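Local coordinates for protein chitinase (Chromobacterium violaceum, PDB 4TXG) that probably binds chitin and hydrolyses its glycosidic bonds, as a probably secreted bacterial chitinase of glycoside hydrolase family 18, at residues M395-H400 against G599-E604; A411-D416 against A589-A594; W443-Y448 against V457-P462; V461-R466 against A606-W611. One frame throughout, in Å; residues are numbered along the deposited sequence.

Contact 1: residues M395-H400 against G599-E604. With CS (cesium ion), chain M; CS (cesium ion), chain D.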
loop_
_atom_site.group_PDB
_atom_site.type_symbol
_atom_site.label_atom_id
_atom_site.label_comp_id
_atom_site.label_asym_id
_atom_site.label_seq_id
_atom_site.Cartn_x
_atom_site.Cartn_y
_atom_site.Cartn_z
ATOM N N MET A 395 2.121 -0.650 1.514
ATOM C CA MET A 395 2.325 -1.077 2.896
ATOM C C MET A 395 3.736 -1.637 3.051
ATOM O O MET A 395 3.949 -2.842 3.252
ATOM C CB MET A 395 1.250 -2.087 3.313
ATOM C CG MET A 395 -0.123 -1.418 3.424
ATOM S SD MET A 395 -1.464 -2.530 3.921
ATOM C CE MET A 395 -1.424 -3.665 2.541
ATOM N N SER A 396 4.694 -0.725 2.919
ATOM C CA SER A 396 6.115 -1.026 3.051
ATOM C C SER A 396 6.517 -1.037 4.524
ATOM O O SER A 396 7.397 -0.300 4.967
ATOM C CB SER A 396 6.947 -0.014 2.253
ATOM O OG SER A 396 6.400 1.294 2.339
ATOM N N TYR A 397 5.824 -1.879 5.274
ATOM C CA TYR A 397 6.136 -2.145 6.665
ATOM C C TYR A 397 5.600 -3.540 6.942
ATOM O O TYR A 397 5.004 -4.157 6.054
ATOM C CB TYR A 397 5.529 -1.091 7.602
ATOM C CG TYR A 397 4.084 -0.680 7.306
ATOM C CD1 TYR A 397 3.035 -1.589 7.417
ATOM C CD2 TYR A 397 3.777 0.623 6.940
ATOM C CE1 TYR A 397 1.718 -1.207 7.153
ATOM C CE2 TYR A 397 2.466 1.013 6.686
ATOM C CZ TYR A 397 1.444 0.090 6.797
ATOM O OH TYR A 397 0.144 0.473 6.540
ATOM N N ASP A 398 5.803 -4.031 8.161
ATOM C CA ASP A 398 5.557 -5.439 8.479
ATOM C C ASP A 398 6.227 -6.374 7.477
ATOM O O ASP A 398 5.688 -7.436 7.149
ATOM C CB ASP A 398 4.059 -5.729 8.555
ATOM C CG ASP A 398 3.437 -5.204 9.831
ATOM O OD1 ASP A 398 4.192 -4.787 10.732
ATOM O OD2 ASP A 398 2.196 -5.226 9.943
ATOM N N LEU A 399 7.415 -5.990 7.014
ATOM C CA LEU A 399 8.218 -6.841 6.136
ATOM C C LEU A 399 8.856 -7.978 6.937
ATOM O O LEU A 399 9.150 -9.044 6.392
ATOM C CB LEU A 399 9.309 -6.021 5.427
ATOM C CG LEU A 399 8.800 -4.939 4.467
ATOM C CD1 LEU A 399 9.948 -4.090 3.929
ATOM C CD2 LEU A 399 8.018 -5.578 3.332
ATOM N N HIS A 400 9.064 -7.728 8.227
ATOM C CA HIS A 400 9.531 -8.730 9.184
ATOM C C HIS A 400 8.781 -8.529 10.500
ATOM O O HIS A 400 8.403 -7.410 10.837
ATOM C CB HIS A 400 11.047 -8.627 9.415
ATOM C CG HIS A 400 11.862 -9.121 8.264
ATOM N ND1 HIS A 400 11.882 -10.445 7.883
ATOM C CD2 HIS A 400 12.679 -8.469 7.397
ATOM C CE1 HIS A 400 12.669 -10.592 6.832
ATOM N NE2 HIS A 400 13.169 -9.405 6.522
ATOM N N GLY A 599 4.283 10.653 -2.203
ATOM C CA GLY A 599 4.210 11.013 -0.801
ATOM C C GLY A 599 4.433 9.844 0.137
ATOM O O GLY A 599 4.953 8.799 -0.260
ATOM N N VAL A 600 4.038 10.053 1.388
ATOM C CA VAL A 600 4.284 9.121 2.471
ATOM C C VAL A 600 2.975 8.846 3.197
ATOM O O VAL A 600 2.179 9.762 3.422
ATOM C CB VAL A 600 5.336 9.678 3.473
ATOM C CG1 VAL A 600 5.491 8.753 4.665
ATOM C CG2 VAL A 600 6.695 9.894 2.793
ATOM N N MET A 601 2.752 7.579 3.541
ATOM C CA MET A 601 1.599 7.169 4.321
ATOM C C MET A 601 2.153 6.609 5.635
ATOM O O MET A 601 3.266 6.109 5.655
ATOM C CB MET A 601 0.772 6.134 3.539
ATOM C CG MET A 601 -0.309 5.411 4.326
ATOM S SD MET A 601 0.391 3.973 5.184
ATOM C CE MET A 601 0.497 2.788 3.831
ATOM N N PHE A 602 1.415 6.716 6.736
ATOM C CA PHE A 602 1.879 6.057 7.954
ATOM C C PHE A 602 0.733 5.431 8.738
ATOM O O PHE A 602 -0.393 5.935 8.745
ATOM C CB PHE A 602 2.680 7.041 8.838
ATOM C CG PHE A 602 1.987 8.344 9.091
ATOM C CD1 PHE A 602 1.140 8.487 10.172
ATOM C CD2 PHE A 602 2.192 9.429 8.258
ATOM C CE1 PHE A 602 0.503 9.690 10.419
ATOM C CE2 PHE A 602 1.552 10.639 8.503
ATOM C CZ PHE A 602 0.708 10.763 9.583
ATOM N N TRP A 603 1.038 4.285 9.346
ATOM C CA TRP A 603 0.164 3.621 10.298
ATOM C C TRP A 603 0.869 3.667 11.647
ATOM O O TRP A 603 1.984 3.156 11.731
ATOM C CB TRP A 603 -0.069 2.162 9.885
ATOM C CG TRP A 603 -0.957 1.444 10.834
ATOM C CD1 TRP A 603 -0.619 0.943 12.062
ATOM C CD2 TRP A 603 -2.347 1.183 10.661
ATOM N NE1 TRP A 603 -1.721 0.384 12.665
ATOM C CE2 TRP A 603 -2.794 0.506 11.818
ATOM C CE3 TRP A 603 -3.265 1.445 9.632
ATOM C CZ2 TRP A 603 -4.117 0.091 11.978
ATOM C CZ3 TRP A 603 -4.570 1.029 9.791
ATOM C CH2 TRP A 603 -4.987 0.361 10.954
ATOM N N GLU A 604 0.292 4.256 12.694
ATOM C CA GLU A 604 -0.970 4.992 12.706
ATOM C C GLU A 604 -0.722 6.297 13.460
ATOM O O GLU A 604 0.292 6.435 14.147
ATOM C CB GLU A 604 -2.074 4.190 13.407
ATOM C CG GLU A 604 -1.643 3.762 14.818
ATOM C CD GLU A 604 -2.745 3.118 15.636
ATOM O OE1 GLU A 604 -2.680 1.883 15.857
ATOM O OE2 GLU A 604 -3.660 3.845 16.075
HETATM CS CS CS M . 0.273 -2.240 10.163
HETATM CS CS CS D . -1.388 -4.614 6.801
HETATM O O HOH W 1 -1.745 -1.319 7.714
HETATM O O HOH W 2 -1.998 -5.319 10.073
HETATM O O HOH W 3 -0.983 -7.686 6.581
HETATM O O HOH W 4 -3.754 -2.321 7.049
HETATM O O HOH W 5 1.021 -5.082 7.928
#
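Tyr397 and the residues Met601 and Trp603 meet at the C-terminal mouth of the family 18 TIM barrel, where strands 391-395 and 599-603 run out into loops around two cesium ions. Met601 bends at chi2 and chi3 so that its thioether lies across the end of the tyrosine ring: SD sits 5.2 Å from the ring centroid, 85° off the normal, a Met-aromatic contact at the edge. Its CE comes 3.6 Å from Tyr397 OH and also touches Met395 CG. Trp603, followed by a cis peptide, adds CB, 3.8 Å from Tyr397 OH, before its indole turns away (chi1 180°). One cesium ion lies over the rim of one indole face, bound by Asp398 OD2 at 3.6 Å and by Tyr464 OH. The second takes Met395 SD at 3.6 Å, several waters and Glu314, which ends the family's DxxDxDxE signature; this is consistent with a place on the active-site floor. Across the segments the phenol oxygen meets only carbon and sulfur; water 1, shared by both ions, is hydrogen-bonded to it at 2.9 Å. The two ions thus sit in different surroundings, one with a thioether, the other with an indole face, which may suit a large, polarisable cation.

Contact 2: residues A411-D416 against A589-A594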
loop_
_atom_site.group_PDB
_atom_site.type_symbol
_atom_site.label_atom_id
_atom_site.label_comp_id
_atom_site.label_asym_id
_atom_site.label_seq_id
_atom_site.Cartn_x
_atom_site.Cartn_y
_atom_site.Cartn_z
ATOM N N ALA A 411 10.666 -2.273 8.304
ATOM C CA ALA A 411 10.424 -1.443 7.130
ATOM C C ALA A 411 11.727 -0.952 6.498
ATOM O O ALA A 411 11.895 0.243 6.279
ATOM C CB ALA A 411 9.550 -0.257 7.515
ATOM N N ALA A 412 12.654 -1.866 6.225
ATOM C CA ALA A 412 13.919 -1.465 5.603
ATOM C C ALA A 412 13.693 -0.636 4.336
ATOM O O ALA A 412 12.848 -0.974 3.513
ATOM C CB ALA A 412 14.764 -2.701 5.274
ATOM N N LEU A 413 14.448 0.449 4.176
ATOM C CA LEU A 413 14.387 1.213 2.926
ATOM C C LEU A 413 15.028 0.438 1.771
ATOM O O LEU A 413 14.490 0.396 0.663
ATOM C CB LEU A 413 15.091 2.561 3.080
ATOM C CG LEU A 413 15.167 3.440 1.830
ATOM C CD1 LEU A 413 13.774 3.740 1.292
ATOM C CD2 LEU A 413 15.914 4.733 2.133
ATOM N N TYR A 414 16.192 -0.147 2.046
ATOM C CA TYR A 414 16.996 -0.844 1.042
ATOM C C TYR A 414 17.315 -2.285 1.416
ATOM O O TYR A 414 17.254 -2.664 2.579
ATOM C CB TYR A 414 18.344 -0.147 0.852
ATOM C CG TYR A 414 18.340 1.248 0.280
ATOM C CD1 TYR A 414 17.535 1.587 -0.802
ATOM C CD2 TYR A 414 19.210 2.212 0.786
ATOM C CE1 TYR A 414 17.570 2.860 -1.342
ATOM C CE2 TYR A 414 19.250 3.485 0.260
ATOM C CZ TYR A 414 18.435 3.801 -0.807
ATOM O OH TYR A 414 18.490 5.068 -1.333
ATOM N N ASP A 415 17.713 -3.061 0.416
ATOM C CA ASP A 415 18.373 -4.343 0.633
ATOM C C ASP A 415 19.838 -4.102 1.051
ATOM O O ASP A 415 20.462 -3.156 0.560
ATOM C CB ASP A 415 18.316 -5.173 -0.644
ATOM C CG ASP A 415 18.858 -6.574 -0.447
ATOM O OD1 ASP A 415 18.116 -7.421 0.094
ATOM O OD2 ASP A 415 20.024 -6.811 -0.814
ATOM N N ASP A 416 20.372 -4.936 1.950
ATOM C CA ASP A 416 21.790 -4.849 2.352
ATOM C C ASP A 416 22.543 -6.133 2.004
ATOM O O ASP A 416 23.699 -6.319 2.400
ATOM C CB ASP A 416 21.928 -4.531 3.863
ATOM C CG ASP A 416 21.529 -5.705 4.784
ATOM O OD1 ASP A 416 20.931 -6.699 4.317
ATOM O OD2 ASP A 416 21.806 -5.617 6.008
ATOM N N ALA A 589 12.605 10.298 3.924
ATOM C CA ALA A 589 12.077 11.536 3.367
ATOM C C ALA A 589 12.989 12.072 2.268
ATOM O O ALA A 589 12.510 12.599 1.264
ATOM C CB ALA A 589 11.892 12.582 4.464
ATOM N N ALA A 590 14.301 11.942 2.450
ATOM C CA ALA A 590 15.233 12.377 1.414
ATOM C C ALA A 590 15.023 11.555 0.148
ATOM O O ALA A 590 15.039 12.090 -0.964
ATOM C CB ALA A 590 16.681 12.260 1.895
ATOM N N TRP A 591 14.813 10.256 0.341
ATOM C CA TRP A 591 14.593 9.315 -0.754
ATOM C C TRP A 591 13.289 9.623 -1.506
ATOM O O TRP A 591 13.234 9.533 -2.731
ATOM C CB TRP A 591 14.602 7.888 -0.192
ATOM C CG TRP A 591 14.274 6.790 -1.174
ATOM C CD1 TRP A 591 15.146 6.067 -1.927
ATOM C CD2 TRP A 591 12.965 6.295 -1.481
ATOM N NE1 TRP A 591 14.457 5.141 -2.692
ATOM C CE2 TRP A 591 13.118 5.269 -2.437
ATOM C CE3 TRP A 591 11.680 6.617 -1.028
ATOM C CZ2 TRP A 591 12.031 4.570 -2.957
ATOM C CZ3 TRP A 591 10.601 5.919 -1.545
ATOM C CH2 TRP A 591 10.784 4.911 -2.503
ATOM N N ILE A 592 12.250 9.992 -0.759
ATOM C CA ILE A 592 10.971 10.413 -1.335
ATOM C C ILE A 592 11.165 11.626 -2.233
ATOM O O ILE A 592 10.689 11.660 -3.378
ATOM C CB ILE A 592 9.928 10.765 -0.220
ATOM C CG1 ILE A 592 9.472 9.503 0.522
ATOM C CG2 ILE A 592 8.735 11.517 -0.802
ATOM C CD1 ILE A 592 8.568 8.586 -0.300
ATOM N N ASP A 593 11.862 12.635 -1.716
ATOM C CA ASP A 593 12.020 13.869 -2.468
ATOM C C ASP A 593 12.895 13.662 -3.694
ATOM O O ASP A 593 12.588 14.168 -4.763
ATOM C CB ASP A 593 12.610 14.976 -1.593
ATOM C CG ASP A 593 11.575 16.030 -1.187
ATOM O OD1 ASP A 593 10.495 16.123 -1.823
ATOM O OD2 ASP A 593 11.849 16.777 -0.220
ATOM N N ALA A 594 13.972 12.899 -3.542
ATOM C CA ALA A 594 14.908 12.695 -4.643
ATOM C C ALA A 594 14.295 11.892 -5.792
ATOM O O ALA A 594 14.614 12.126 -6.958
ATOM C CB ALA A 594 16.185 12.013 -4.128
#
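Leu413 sets CD1 over one face of the Trp591 indole, 3.9 Å from the centroid of the five-membered ring and only 11° off its normal, a CH-pi contact. Its other methyl, CD2, reaches Trp591 CB at 4.1 Å. Tyr414 approaches the same indole near its plane, bringing OH to 3.5 Å from Trp591 CD1, while the two ring planes stand 78° apart. Leucine takes a face and the tyrosine hydroxyl an edge of the indole, and the two also pack on each other, since Leu413 CG lies over the centre of the Tyr414 ring. With CG anti to the backbone N (chi1 175°), Trp591 reaches out from its helix toward the loop. Its NE1 is hydrogen-bonded to Asp442 OD1, which helps to fix the rotation of the indole, and Tyr445 meets it edge-to-face. Leu413 is held by backbone hydrogen bonds to Asp442 and Leu563. The contact therefore joins the long loop after strand 391-395 to helix 582-594, with helix 441-448 alongside both and Met459 of strand 457-462 at the six-membered-ring edge of the indole.

Contact 3: residues W443-Y448 against V457-P462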
loop_
_atom_site.group_PDB
_atom_site.type_symbol
_atom_site.label_atom_id
_atom_site.label_comp_id
_atom_site.label_asym_id
_atom_site.label_seq_id
_atom_site.Cartn_x
_atom_site.Cartn_y
_atom_site.Cartn_z
ATOM N N TRP A 443 12.364 -1.508 -3.282
ATOM C CA TRP A 443 11.969 -2.512 -4.278
ATOM C C TRP A 443 10.479 -2.384 -4.569
ATOM O O TRP A 443 10.053 -2.394 -5.732
ATOM C CB TRP A 443 12.297 -3.947 -3.812
ATOM C CG TRP A 443 11.867 -4.971 -4.841
ATOM C CD1 TRP A 443 12.613 -5.469 -5.869
ATOM C CD2 TRP A 443 10.571 -5.574 -4.957
ATOM N NE1 TRP A 443 11.866 -6.358 -6.614
ATOM C CE2 TRP A 443 10.607 -6.441 -6.070
ATOM C CE3 TRP A 443 9.385 -5.477 -4.211
ATOM C CZ2 TRP A 443 9.504 -7.200 -6.469
ATOM C CZ3 TRP A 443 8.280 -6.223 -4.610
ATOM C CH2 TRP A 443 8.349 -7.079 -5.733
ATOM N N ALA A 444 9.682 -2.257 -3.509
ATOM C CA ALA A 444 8.232 -2.146 -3.656
ATOM C C ALA A 444 7.836 -0.906 -4.456
ATOM O O ALA A 444 6.940 -0.960 -5.295
ATOM C CB ALA A 444 7.565 -2.129 -2.286
ATOM N N TYR A 445 8.478 0.226 -4.175
ATOM C CA TYR A 445 8.226 1.431 -4.958
ATOM C C TYR A 445 8.469 1.153 -6.444
ATOM O O TYR A 445 7.653 1.489 -7.314
ATOM C CB TYR A 445 9.120 2.582 -4.485
ATOM C CG TYR A 445 9.245 3.693 -5.500
ATOM C CD1 TYR A 445 8.195 4.586 -5.724
ATOM C CD2 TYR A 445 10.408 3.844 -6.246
ATOM C CE1 TYR A 445 8.307 5.597 -6.663
ATOM C CE2 TYR A 445 10.524 4.861 -7.183
ATOM C CZ TYR A 445 9.475 5.723 -7.389
ATOM O OH TYR A 445 9.596 6.726 -8.335
ATOM N N HIS A 446 9.600 0.531 -6.734
ATOM C CA HIS A 446 9.959 0.292 -8.124
ATOM C C HIS A 446 9.032 -0.718 -8.785
ATOM O O HIS A 446 8.773 -0.622 -9.993
ATOM C CB HIS A 446 11.421 -0.136 -8.213
ATOM C CG HIS A 446 12.356 1.031 -8.147
ATOM N ND1 HIS A 446 12.391 1.990 -9.132
ATOM C CD2 HIS A 446 13.223 1.431 -7.187
ATOM C CE1 HIS A 446 13.275 2.922 -8.803
ATOM N NE2 HIS A 446 13.797 2.603 -7.635
ATOM N N TYR A 447 8.498 -1.652 -8.003
ATOM C CA TYR A 447 7.465 -2.540 -8.530
ATOM C C TYR A 447 6.268 -1.716 -9.033
ATOM O O TYR A 447 5.796 -1.901 -10.160
ATOM C CB TYR A 447 7.000 -3.562 -7.461
ATOM C CG TYR A 447 5.735 -4.292 -7.876
ATOM C CD1 TYR A 447 4.479 -3.745 -7.621
ATOM C CD2 TYR A 447 5.792 -5.507 -8.564
ATOM C CE1 TYR A 447 3.326 -4.382 -8.029
ATOM C CE2 TYR A 447 4.632 -6.149 -8.968
ATOM C CZ TYR A 447 3.401 -5.574 -8.696
ATOM O OH TYR A 447 2.217 -6.207 -9.087
ATOM N N TYR A 448 5.774 -0.812 -8.197
ATOM C CA TYR A 448 4.542 -0.095 -8.541
ATOM C C TYR A 448 4.734 0.897 -9.691
ATOM O O TYR A 448 3.770 1.237 -10.378
ATOM C CB TYR A 448 3.957 0.590 -7.290
ATOM C CG TYR A 448 3.259 -0.463 -6.445
ATOM C CD1 TYR A 448 2.015 -0.951 -6.813
ATOM C CD2 TYR A 448 3.874 -1.017 -5.325
ATOM C CE1 TYR A 448 1.384 -1.953 -6.090
ATOM C CE2 TYR A 448 3.245 -2.025 -4.586
ATOM C CZ TYR A 448 1.998 -2.480 -4.974
ATOM O OH TYR A 448 1.350 -3.484 -4.266
ATOM N N VAL A 457 2.048 7.161 -6.454
ATOM C CA VAL A 457 2.542 6.194 -5.471
ATOM C C VAL A 457 2.922 6.891 -4.164
ATOM O O VAL A 457 3.628 7.898 -4.190
ATOM C CB VAL A 457 3.782 5.427 -5.994
ATOM C CG1 VAL A 457 4.257 4.403 -4.967
ATOM C CG2 VAL A 457 3.468 4.737 -7.331
ATOM N N ASN A 458 2.459 6.361 -3.036
ATOM C CA ASN A 458 2.912 6.832 -1.721
ATOM C C ASN A 458 3.451 5.654 -0.926
ATOM O O ASN A 458 2.858 4.580 -0.933
ATOM C CB ASN A 458 1.775 7.511 -0.965
ATOM C CG ASN A 458 1.023 8.498 -1.838
ATOM O OD1 ASN A 458 1.467 9.617 -2.061
ATOM N ND2 ASN A 458 -0.099 8.062 -2.373
ATOM N N MET A 459 4.575 5.848 -0.246
ATOM C CA MET A 459 5.193 4.743 0.478
ATOM C C MET A 459 4.867 4.802 1.966
ATOM O O MET A 459 4.926 5.872 2.578
ATOM C CB MET A 459 6.709 4.760 0.263
ATOM C CG MET A 459 7.104 4.675 -1.210
ATOM S SD MET A 459 6.330 3.330 -2.125
ATOM C CE MET A 459 6.973 1.896 -1.259
ATOM N N GLY A 460 4.533 3.649 2.546
ATOM C CA GLY A 460 4.160 3.596 3.953
ATOM C C GLY A 460 5.340 3.458 4.904
ATOM O O GLY A 460 6.328 2.802 4.593
ATOM N N VAL A 461 5.216 4.072 6.078
ATOM C CA VAL A 461 6.161 3.875 7.171
ATOM C C VAL A 461 5.376 3.586 8.449
ATOM O O VAL A 461 4.221 4.024 8.585
ATOM C CB VAL A 461 7.059 5.112 7.402
ATOM C CG1 VAL A 461 7.896 5.412 6.165
ATOM C CG2 VAL A 461 6.219 6.327 7.810
ATOM N N PRO A 462 5.983 2.839 9.386
ATOM C CA PRO A 462 5.287 2.493 10.629
ATOM C C PRO A 462 5.570 3.468 11.764
ATOM O O PRO A 462 6.705 3.916 11.905
ATOM C CB PRO A 462 5.866 1.120 10.967
ATOM C CG PRO A 462 7.299 1.239 10.510
ATOM C CD PRO A 462 7.254 2.095 9.255
#
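Tyr445, Val457 and Met459 bury the most surface where helix 441-448 packs on the barrel strand 457-462 that follows it. Met459 folds back at chi2 and chi3 (-51° and -62°), which lays its thioether against the helix backbone: SD is 3.7 Å from Tyr445 CB, and CE is 3.7 Å from Tyr445 N. The sulfur also stands at the edge of the tyrosine ring, 5.5 Å from its centroid, a Met-aromatic contact. Val457 spreads its two methyls along one turn of the helix, CG1 meeting Tyr445 CD1 at 4.0 Å near the ring plane and CG2 meeting Tyr448 CB at 4.2 Å. Ala444 CB touches Met459 CE at 4.2 Å. All of this is apolar; the hydroxyl of Tyr448 leaves the contact and bonds to Pro371 O. The axes of the segments 443-448 and 457-462 pass 9.4 Å apart at 159°, as expected for a barrel helix packed antiparallel on the strand that follows it. Strand 457-462 lies between the parallel strands 391-395 and 599-603, and Tyr448 reaches on to Val394 and to Leu377 of helix 374-377.

Contact 4: residues V461-R466 against A606-W611. With CS (cesium ion), chain M.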
loop_
_atom_site.group_PDB
_atom_site.type_symbol
_atom_site.label_atom_id
_atom_site.label_comp_id
_atom_site.label_asym_id
_atom_site.label_seq_id
_atom_site.Cartn_x
_atom_site.Cartn_y
_atom_site.Cartn_z
ATOM N N VAL A 461 5.216 4.072 6.078
ATOM C CA VAL A 461 6.161 3.875 7.171
ATOM C C VAL A 461 5.376 3.586 8.449
ATOM O O VAL A 461 4.221 4.024 8.585
ATOM C CB VAL A 461 7.059 5.112 7.402
ATOM C CG1 VAL A 461 7.896 5.412 6.165
ATOM C CG2 VAL A 461 6.219 6.327 7.810
ATOM N N PRO A 462 5.983 2.839 9.386
ATOM C CA PRO A 462 5.287 2.493 10.629
ATOM C C PRO A 462 5.570 3.468 11.764
ATOM O O PRO A 462 6.705 3.916 11.905
ATOM C CB PRO A 462 5.866 1.120 10.967
ATOM C CG PRO A 462 7.299 1.239 10.510
ATOM C CD PRO A 462 7.254 2.095 9.255
ATOM N N TYR A 463 4.551 3.786 12.559
ATOM C CA TYR A 463 4.765 4.540 13.792
ATOM C C TYR A 463 4.646 3.593 14.988
ATOM O O TYR A 463 4.234 3.983 16.081
ATOM C CB TYR A 463 3.761 5.693 13.924
ATOM C CG TYR A 463 4.012 6.915 13.051
ATOM C CD1 TYR A 463 5.067 6.962 12.135
ATOM C CD2 TYR A 463 3.192 8.036 13.168
ATOM C CE1 TYR A 463 5.276 8.101 11.346
ATOM C CE2 TYR A 463 3.400 9.177 12.400
ATOM C CZ TYR A 463 4.429 9.205 11.493
ATOM O OH TYR A 463 4.612 10.344 10.733
ATOM N N TYR A 464 5.024 2.339 14.772
ATOM C CA TYR A 464 4.900 1.311 15.797
ATOM C C TYR A 464 6.067 0.344 15.630
ATOM O O TYR A 464 6.759 0.368 14.619
ATOM C CB TYR A 464 3.570 0.558 15.677
ATOM C CG TYR A 464 3.471 -0.183 14.362
ATOM C CD1 TYR A 464 2.971 0.450 13.231
ATOM C CD2 TYR A 464 3.932 -1.495 14.231
ATOM C CE1 TYR A 464 2.903 -0.201 12.022
ATOM C CE2 TYR A 464 3.868 -2.156 13.012
ATOM C CZ TYR A 464 3.358 -1.498 11.912
ATOM O OH TYR A 464 3.288 -2.137 10.691
ATOM N N THR A 465 6.262 -0.512 16.621
ATOM C CA THR A 465 7.324 -1.509 16.588
ATOM C C THR A 465 6.794 -2.916 16.350
ATOM O O THR A 465 5.603 -3.191 16.543
ATOM C CB THR A 465 8.099 -1.543 17.924
ATOM O OG1 THR A 465 7.231 -2.053 18.944
ATOM C CG2 THR A 465 8.562 -0.149 18.314
ATOM N N ARG A 466 7.694 -3.798 15.927
ATOM C CA ARG A 466 7.509 -5.244 16.059
ATOM C C ARG A 466 8.757 -5.746 16.764
ATOM O O ARG A 466 9.806 -5.105 16.703
ATOM C CB ARG A 466 7.346 -5.947 14.710
ATOM C CG ARG A 466 6.177 -5.489 13.854
ATOM C CD ARG A 466 4.823 -5.786 14.471
ATOM N NE ARG A 466 3.794 -5.761 13.434
ATOM C CZ ARG A 466 2.492 -5.787 13.678
ATOM N NH1 ARG A 466 2.053 -5.832 14.932
ATOM N NH2 ARG A 466 1.632 -5.765 12.668
ATOM N N ALA A 606 -1.823 7.580 16.175
ATOM C CA ALA A 606 -1.675 7.504 17.632
ATOM C C ALA A 606 -0.293 7.029 18.088
ATOM O O ALA A 606 0.039 7.127 19.272
ATOM C CB ALA A 606 -2.741 6.601 18.218
ATOM N N GLY A 607 0.508 6.510 17.167
ATOM C CA GLY A 607 1.838 6.039 17.521
ATOM C C GLY A 607 2.927 7.104 17.506
ATOM O O GLY A 607 4.027 6.871 18.012
ATOM N N ASP A 608 2.644 8.261 16.913
ATOM C CA ASP A 608 3.642 9.339 16.841
ATOM C C ASP A 608 3.837 9.928 18.241
ATOM O O ASP A 608 2.973 9.765 19.113
ATOM C CB ASP A 608 3.194 10.410 15.842
ATOM C CG ASP A 608 4.337 11.306 15.368
ATOM O OD1 ASP A 608 5.486 11.151 15.836
ATOM O OD2 ASP A 608 4.062 12.177 14.515
ATOM N N TYR A 609 4.957 10.612 18.462
ATOM C CA TYR A 609 5.370 10.929 19.825
ATOM C C TYR A 609 5.856 12.361 20.035
ATOM O O TYR A 609 6.226 13.044 19.088
ATOM C CB TYR A 609 6.474 9.957 20.260
ATOM C CG TYR A 609 7.745 10.014 19.425
ATOM C CD1 TYR A 609 8.754 10.933 19.721
ATOM C CD2 TYR A 609 7.949 9.136 18.365
ATOM C CE1 TYR A 609 9.919 10.986 18.978
ATOM C CE2 TYR A 609 9.125 9.179 17.618
ATOM C CZ TYR A 609 10.100 10.108 17.931
ATOM O OH TYR A 609 11.265 10.168 17.199
ATOM N N ASP A 610 5.831 12.795 21.295
ATOM C CA ASP A 610 6.487 14.016 21.758
ATOM C C ASP A 610 6.963 13.817 23.187
ATOM O O ASP A 610 6.421 12.985 23.924
ATOM C CB ASP A 610 5.545 15.227 21.714
ATOM C CG ASP A 610 5.529 15.923 20.367
ATOM O OD1 ASP A 610 6.612 16.173 19.793
ATOM O OD2 ASP A 610 4.421 16.240 19.894
ATOM N N TRP A 611 7.966 14.588 23.585
ATOM C CA TRP A 611 8.365 14.631 24.984
ATOM C C TRP A 611 7.372 15.468 25.774
ATOM O O TRP A 611 7.095 16.617 25.420
ATOM C CB TRP A 611 9.774 15.204 25.138
ATOM C CG TRP A 611 10.248 15.239 26.565
ATOM C CD1 TRP A 611 10.339 16.335 27.371
ATOM C CD2 TRP A 611 10.689 14.125 27.352
ATOM N NE1 TRP A 611 10.819 15.976 28.612
ATOM C CE2 TRP A 611 11.036 14.625 28.624
ATOM C CE3 TRP A 611 10.821 12.754 27.106
ATOM C CZ2 TRP A 611 11.507 13.798 29.649
ATOM C CZ3 TRP A 611 11.291 11.939 28.120
ATOM C CH2 TRP A 611 11.634 12.463 29.372
HETATM CS CS CS M . 0.273 -2.240 10.163
HETATM O O HOH W 1 -1.745 -1.319 7.714
HETATM O O HOH W 6 -1.480 -3.719 12.083
#
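Tyr463 lays the CD2-CE2 side of its ring along the side chain of Asp608, CD2 lying 3.6 Å from Asp608 CB and CE2 3.7 Å from Asp608 OD2. The two groups point the same way, with ring and carboxylate planes 51° apart; CG of Asp608 stands opposite its own backbone N (chi1 -161°), which carries the carboxylate alongside the ring. Here the loops that leave two adjacent strands of the TIM barrel, 457-462 and 599-603, come together beyond the C-terminal ends of the barrel strands. The polar ends do not pair with each other: Tyr463 OH is hydrogen-bonded to Thr629 OG1, while Asp608 OD1 and OD2 accept the backbone N-H groups of Leu628 and Thr629 at the start of helix 627-636. That helix start is thus a common partner of both side chains, and its N-H groups would probably stabilise the carboxylate. Asp608 OD1 takes in addition the backbone N of Tyr609 at 2.7 Å, which comes from above the carboxylate plane. The next residue along from Tyr463, Tyr464, swings its ring away toward the barrel mouth, where OH binds a cesium ion at 3.1 Å. Backbones approach closely as well: Tyr463 and Gly607 have CA atoms 5.0 Å apart, and Gly607 CA makes a CA-H...O contact with Tyr463 O at 3.5 Å, with 139° at the hydrogen.

How the contacts relate
All four contacts are buried. Contacts 1 and 3 lie deepest, their centres about 7 Å from the centre of the chain, whereas contact 2 is at about 15 Å and contact 4 at about 18 Å. Strand 457-462 connects contacts 3 and 4, and it pairs with strand 599-603 of contact 1 through Met601 O and Val461 N, 2.9 Å apart. Contacts 2 and 3 share a helix-side apolar cluster of thioether, indole and tyrosine ring. Chemistry follows position: apolar packing outside the barrel wall in contacts 2 and 3, sulfur, aromatic rings and cesium at its mouth in contact 1, and backbone crowding with a carboxylate in contact 4. One cesium ion spans contacts 1 and 4.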